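Local coordinates for protein of unknown function with a cupin-like fold (Ralstonia eutropha, PDB 3CJX) that is of unknown function but folds as a cupin-like beta-sandwich related to the ChrR cupin domain, a family whose members often bind a metal, at residues A[21-26]-A[141-146]; A[65-71]-A[110-116]. All coordinates share one frame; numbering follows the deposited sequence.

Contact 1: A[21-26]-A[141-146]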
# COMPACT_ATOMS: atom_id res chain seq x y z
N LEU A 21 4.57 -2.73 -10.10
CA LEU A 21 5.56 -1.67 -10.11
C LEU A 21 6.59 -2.10 -9.07
O LEU A 21 6.22 -2.45 -7.95
CB LEU A 21 4.91 -0.33 -9.74
CG LEU A 21 3.77 0.12 -10.66
CD1 LEU A 21 3.14 1.42 -10.16
CD2 LEU A 21 4.31 0.26 -12.08
N LYS A 22 7.86 -2.11 -9.43
CA LYS A 22 8.90 -2.61 -8.54
C LYS A 22 9.57 -1.57 -7.65
O LYS A 22 9.73 -0.41 -8.03
CB LYS A 22 9.94 -3.38 -9.34
CG LYS A 22 9.28 -4.45 -10.24
CD LYS A 22 10.08 -5.73 -10.30
CE LYS A 22 9.30 -6.97 -10.81
NZ LYS A 22 8.01 -6.75 -11.56
N ALA A 23 9.90 -1.99 -6.43
CA ALA A 23 10.64 -1.17 -5.48
C ALA A 23 10.05 0.19 -5.16
O ALA A 23 10.68 1.21 -5.43
CB ALA A 23 12.08 -1.00 -5.98
N LEU A 24 8.86 0.21 -4.58
CA LEU A 24 8.19 1.46 -4.18
C LEU A 24 9.13 2.40 -3.42
O LEU A 24 9.80 1.97 -2.46
CB LEU A 24 6.98 1.17 -3.29
CG LEU A 24 6.14 2.38 -2.82
CD1 LEU A 24 5.54 3.08 -4.03
CD2 LEU A 24 5.03 1.92 -1.84
N GLY A 25 9.15 3.67 -3.84
CA GLY A 25 10.04 4.68 -3.27
C GLY A 25 11.50 4.24 -3.21
O GLY A 25 12.24 4.63 -2.31
N GLY A 26 11.91 3.40 -4.17
CA GLY A 26 13.28 2.87 -4.19
C GLY A 26 13.59 1.83 -3.14
O GLY A 26 14.77 1.58 -2.87
N TRP A 141 5.19 8.68 -7.03
CA TRP A 141 6.12 7.59 -7.33
C TRP A 141 5.48 6.63 -8.32
O TRP A 141 6.15 6.18 -9.26
CB TRP A 141 6.55 6.81 -6.09
CG TRP A 141 7.47 5.69 -6.45
CD1 TRP A 141 8.83 5.75 -6.58
CD2 TRP A 141 7.10 4.36 -6.80
NE1 TRP A 141 9.32 4.54 -6.96
CE2 TRP A 141 8.28 3.66 -7.11
CE3 TRP A 141 5.88 3.68 -6.87
CZ2 TRP A 141 8.28 2.33 -7.47
CZ3 TRP A 141 5.88 2.36 -7.22
CH2 TRP A 141 7.07 1.70 -7.52
N VAL A 142 4.20 6.33 -8.14
CA VAL A 142 3.49 5.42 -9.06
C VAL A 142 3.58 5.91 -10.51
O VAL A 142 4.02 5.18 -11.40
CB VAL A 142 1.98 5.23 -8.69
CG1 VAL A 142 1.20 4.63 -9.88
CG2 VAL A 142 1.82 4.41 -7.39
N ASP A 143 3.18 7.16 -10.73
CA ASP A 143 3.17 7.73 -12.08
C ASP A 143 4.57 7.77 -12.67
O ASP A 143 4.74 7.57 -13.86
CB ASP A 143 2.53 9.12 -12.09
CG ASP A 143 1.03 9.08 -11.82
OD1 ASP A 143 0.38 8.07 -12.20
OD2 ASP A 143 0.49 10.08 -11.26
N ARG A 144 5.57 8.02 -11.82
CA ARG A 144 6.97 8.00 -12.25
C ARG A 144 7.41 6.57 -12.53
O ARG A 144 8.15 6.33 -13.49
CB ARG A 144 7.90 8.66 -11.19
CG ARG A 144 9.40 8.15 -11.14
CD ARG A 144 10.34 9.02 -10.23
NE ARG A 144 9.64 9.55 -9.05
CZ ARG A 144 9.06 10.75 -8.95
NH1 ARG A 144 9.09 11.64 -9.96
NH2 ARG A 144 8.44 11.10 -7.82
N ALA A 145 6.95 5.64 -11.70
CA ALA A 145 7.33 4.23 -11.86
C ALA A 145 6.77 3.66 -13.16
O ALA A 145 7.44 2.89 -13.84
CB ALA A 145 6.88 3.41 -10.66
N ILE A 146 5.54 4.06 -13.49
CA ILE A 146 4.88 3.61 -14.71
C ILE A 146 5.70 4.03 -15.93
O ILE A 146 5.88 3.24 -16.85
CB ILE A 146 3.43 4.15 -14.81
CG1 ILE A 146 2.53 3.43 -13.79
CG2 ILE A 146 2.86 3.92 -16.20
CD1 ILE A 146 1.08 3.98 -13.72

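Contact 2: A[65-71]-A[110-116]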
# COMPACT_ATOMS: atom_id res chain seq x y z
N VAL A 65 -6.65 1.38 8.71
CA VAL A 65 -6.05 0.45 7.74
C VAL A 65 -6.81 -0.86 7.78
O VAL A 65 -6.97 -1.45 8.85
CB VAL A 65 -4.59 0.08 8.02
CG1 VAL A 65 -4.12 -0.91 6.97
CG2 VAL A 65 -3.68 1.30 8.03
N HIS A 66 -7.31 -1.27 6.62
CA HIS A 66 -7.98 -2.56 6.42
C HIS A 66 -7.07 -3.40 5.55
O HIS A 66 -6.75 -3.03 4.43
CB HIS A 66 -9.32 -2.40 5.72
CG HIS A 66 -10.34 -1.67 6.52
ND1 HIS A 66 -11.20 -2.32 7.37
CD2 HIS A 66 -10.65 -0.36 6.59
CE1 HIS A 66 -12.00 -1.43 7.94
NE2 HIS A 66 -11.69 -0.24 7.48
N MSE A 67 -6.64 -4.54 6.06
CA MSE A 67 -5.70 -5.36 5.31
C MSE A 67 -6.03 -6.83 5.33
O MSE A 67 -6.32 -7.40 6.38
CB MSE A 67 -4.30 -5.11 5.84
CG MSE A 67 -3.23 -6.03 5.30
SE MSE A 67 -1.58 -5.08 5.01
CE MSE A 67 -1.72 -3.87 6.55
N TYR A 68 -5.98 -7.42 4.13
CA TYR A 68 -6.23 -8.81 3.92
C TYR A 68 -5.02 -9.46 3.28
O TYR A 68 -4.57 -9.02 2.20
CB TYR A 68 -7.45 -9.01 3.03
CG TYR A 68 -7.84 -10.46 2.80
CD1 TYR A 68 -8.61 -11.14 3.74
CD2 TYR A 68 -7.47 -11.13 1.64
CE1 TYR A 68 -8.99 -12.45 3.53
CE2 TYR A 68 -7.84 -12.44 1.42
CZ TYR A 68 -8.60 -13.10 2.37
OH TYR A 68 -8.97 -14.40 2.15
N THR A 69 -4.53 -10.50 3.94
CA THR A 69 -3.40 -11.25 3.44
C THR A 69 -3.90 -12.39 2.58
O THR A 69 -4.61 -13.27 3.05
CB THR A 69 -2.61 -11.83 4.58
OG1 THR A 69 -2.18 -10.76 5.43
CG2 THR A 69 -1.40 -12.60 4.06
N ILE A 70 -3.52 -12.37 1.32
CA ILE A 70 -3.93 -13.41 0.38
C ILE A 70 -3.01 -14.62 0.60
O ILE A 70 -3.46 -15.77 0.73
CB ILE A 70 -3.86 -12.86 -1.08
CG1 ILE A 70 -4.77 -11.61 -1.22
CG2 ILE A 70 -4.22 -13.97 -2.12
CD1 ILE A 70 -4.41 -10.66 -2.37
N SER A 71 -1.71 -14.37 0.66
CA SER A 71 -0.76 -15.43 0.86
C SER A 71 0.50 -14.91 1.51
O SER A 71 0.75 -13.71 1.59
CB SER A 71 -0.46 -16.15 -0.46
OG SER A 71 -0.08 -15.25 -1.46
N THR A 110 4.76 -12.43 -0.07
CA THR A 110 3.64 -12.24 0.81
C THR A 110 2.78 -11.26 0.06
O THR A 110 3.22 -10.15 -0.27
CB THR A 110 4.10 -11.71 2.17
OG1 THR A 110 4.86 -12.73 2.85
CG2 THR A 110 2.92 -11.31 3.03
N GLU A 111 1.55 -11.66 -0.24
CA GLU A 111 0.62 -10.87 -1.03
C GLU A 111 -0.53 -10.28 -0.20
O GLU A 111 -1.28 -11.04 0.44
CB GLU A 111 0.01 -11.75 -2.13
CG GLU A 111 1.00 -12.39 -3.11
CD GLU A 111 1.72 -11.38 -3.98
OE1 GLU A 111 1.40 -10.18 -3.93
OE2 GLU A 111 2.62 -11.78 -4.75
N VAL A 112 -0.69 -8.96 -0.23
CA VAL A 112 -1.79 -8.35 0.54
C VAL A 112 -2.62 -7.38 -0.28
O VAL A 112 -2.18 -6.89 -1.31
CB VAL A 112 -1.28 -7.61 1.78
CG1 VAL A 112 -0.41 -8.52 2.64
CG2 VAL A 112 -0.50 -6.40 1.36
N ILE A 113 -3.84 -7.14 0.16
CA ILE A 113 -4.65 -6.08 -0.43
C ILE A 113 -5.03 -5.22 0.74
O ILE A 113 -5.46 -5.72 1.78
CB ILE A 113 -5.91 -6.59 -1.19
CG1 ILE A 113 -6.62 -5.40 -1.85
CG2 ILE A 113 -6.88 -7.33 -0.27
CD1 ILE A 113 -7.82 -5.79 -2.67
N PHE A 114 -4.83 -3.92 0.64
CA PHE A 114 -5.21 -3.08 1.75
C PHE A 114 -5.85 -1.80 1.33
O PHE A 114 -5.67 -1.33 0.22
CB PHE A 114 -4.03 -2.77 2.65
CG PHE A 114 -2.96 -1.97 2.00
CD1 PHE A 114 -3.00 -0.58 2.02
CD2 PHE A 114 -1.90 -2.60 1.38
CE1 PHE A 114 -2.01 0.17 1.41
CE2 PHE A 114 -0.89 -1.87 0.78
CZ PHE A 114 -0.95 -0.47 0.79
N MSE A 115 -6.61 -1.26 2.27
CA MSE A 115 -7.27 0.01 2.10
C MSE A 115 -6.72 0.93 3.20
O MSE A 115 -7.07 0.76 4.37
CB MSE A 115 -8.80 -0.19 2.21
CG MSE A 115 -9.45 -1.17 1.15
SE MSE A 115 -9.95 -3.08 1.55
CE MSE A 115 -8.33 -4.03 1.93
N LEU A 116 -5.86 1.89 2.83
CA LEU A 116 -5.25 2.81 3.79
C LEU A 116 -5.85 4.20 3.72
O LEU A 116 -5.78 4.85 2.69
CB LEU A 116 -3.74 2.93 3.54
CG LEU A 116 -2.91 3.93 4.38
CD1 LEU A 116 -2.89 3.58 5.85
CD2 LEU A 116 -1.50 3.99 3.86

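Contact 1: A[21-26]-A[141-146]
Leu-21 faces Ala-145, CA to CA 6.4 Å, and Gly-25 faces Trp-141, CA to CA 6.3 Å, as the loop 21-26 passes along the helical segment 141-146. Trp-141 carries most of the contact. Its CG stands anti to the backbone N (chi1 179°), which swings the indole off the helix and into the curve of the loop. Over one face sit backbone groups: CA of Leu-24 lies 3.5 Å from the centroid of the six-membered ring of Trp-141, a CH-pi contact, and CA of Gly-25 makes a second one over the five-membered ring of the same indole at 4.0 Å from its centroid. CB of Ala-145, one helical turn on, covers the opposite face, so the indole is held between loop and helix. Lys-22 O comes up at the ring edge, in its plane, 3.2 Å from CZ2 of Trp-141; Lys-22 O also accepts a hydrogen bond from NE2 of Gln-149, just past the end of helix 135-148. Trp-141 was modelled in two conformers, and these details hold for one of them. This joins the loop ahead of strand 30-38 to helix 135-148, which follows strand 129-133, and both segments pack against strand 30-38 of the mixed sheet. Leu-21 makes the aliphatic contacts. Its chi1 of -60° puts CG anti to the carbonyl carbon and turns the branch toward the helix, where CD1 of Leu-21 meets CG1 of Val-142 at 3.8 Å, the two side chains at about a right angle, whereas CD2 of Leu-21 rests 4.0 Å from CG1 of Ile-146. CB of Leu-21 touches the indole at CH2 of Trp-141. Leu-21 and Val-142 both also pack on Pro-34, while backbone bonds from Leu-21 to Ile-32 and from Leu-24 to Thr-30 fasten the loop to the same strand.

Contact 2: A[65-71]-A[110-116]
His-66 and Met-115, then Tyr-68 and Ile-113, are hydrogen-bonded pairs of two antiparallel strands whose axes approach to 4.6 Å. Tyr-68 N gives a nearly straight bond (175°) to Ile-113 O at 2.9 Å. At the far end a classic beta bulge sets Ile-70 and Ser-71 against one residue: Glu-111 O accepts from Ile-70 N at 2.7 Å and only weakly from Ser-71 N, while Glu-111 N returns a bond to Ser-71 O.

Val-65, Met-67, Thr-69, Val-112, Phe-114 and Leu-116 share one face. Met-67, a selenomethionine, and Phe-114 run alongside each other in the same direction, with CB of Met-67 4.0 Å from CB of Phe-114. The bends at chi2 and chi3 bring SE of Met-67 4.0 Å from CG2 of Val-112 and obliquely to the Phe-114 ring, a Met-aromatic contact. On the other face CB of Tyr-68 touches CG2 of Ile-113.

Further out, Trp-74 and Tyr-76 of the facing sheet cover Met-67, and Trp-74 NE1 bonds Thr-69 OG1. Arg-47 forms a salt bridge with Glu-111 OE1 and also reaches Val-112 O, and Ser-49 holds OE2. The inward face is thus mostly apolar, as inside a cupin sandwich, and the Glu-111 carboxylate, gripped at both oxygens, probably stays ionised.

Contact 1 and contact 2 do not touch: their centres are 19 Å apart and their nearest atoms about 7 Å. Both nevertheless involve the same mixed sheet. Strands 65-71 and 110-117 are neighbours within it, and strand 43-50 separates them from strand 30-38, on which the loop and helix of contact 1 lie. Along the chain contact 2 is nested inside the long loop that contact 1 closes, so most strands, including both of contact 2, lie between the two segments of contact 1 in sequence. A bound glycerol, probably from the crystallisation liquor, lies about 3 Å from the side chain of Met-67; it may mark a pocket on the contact 2 side.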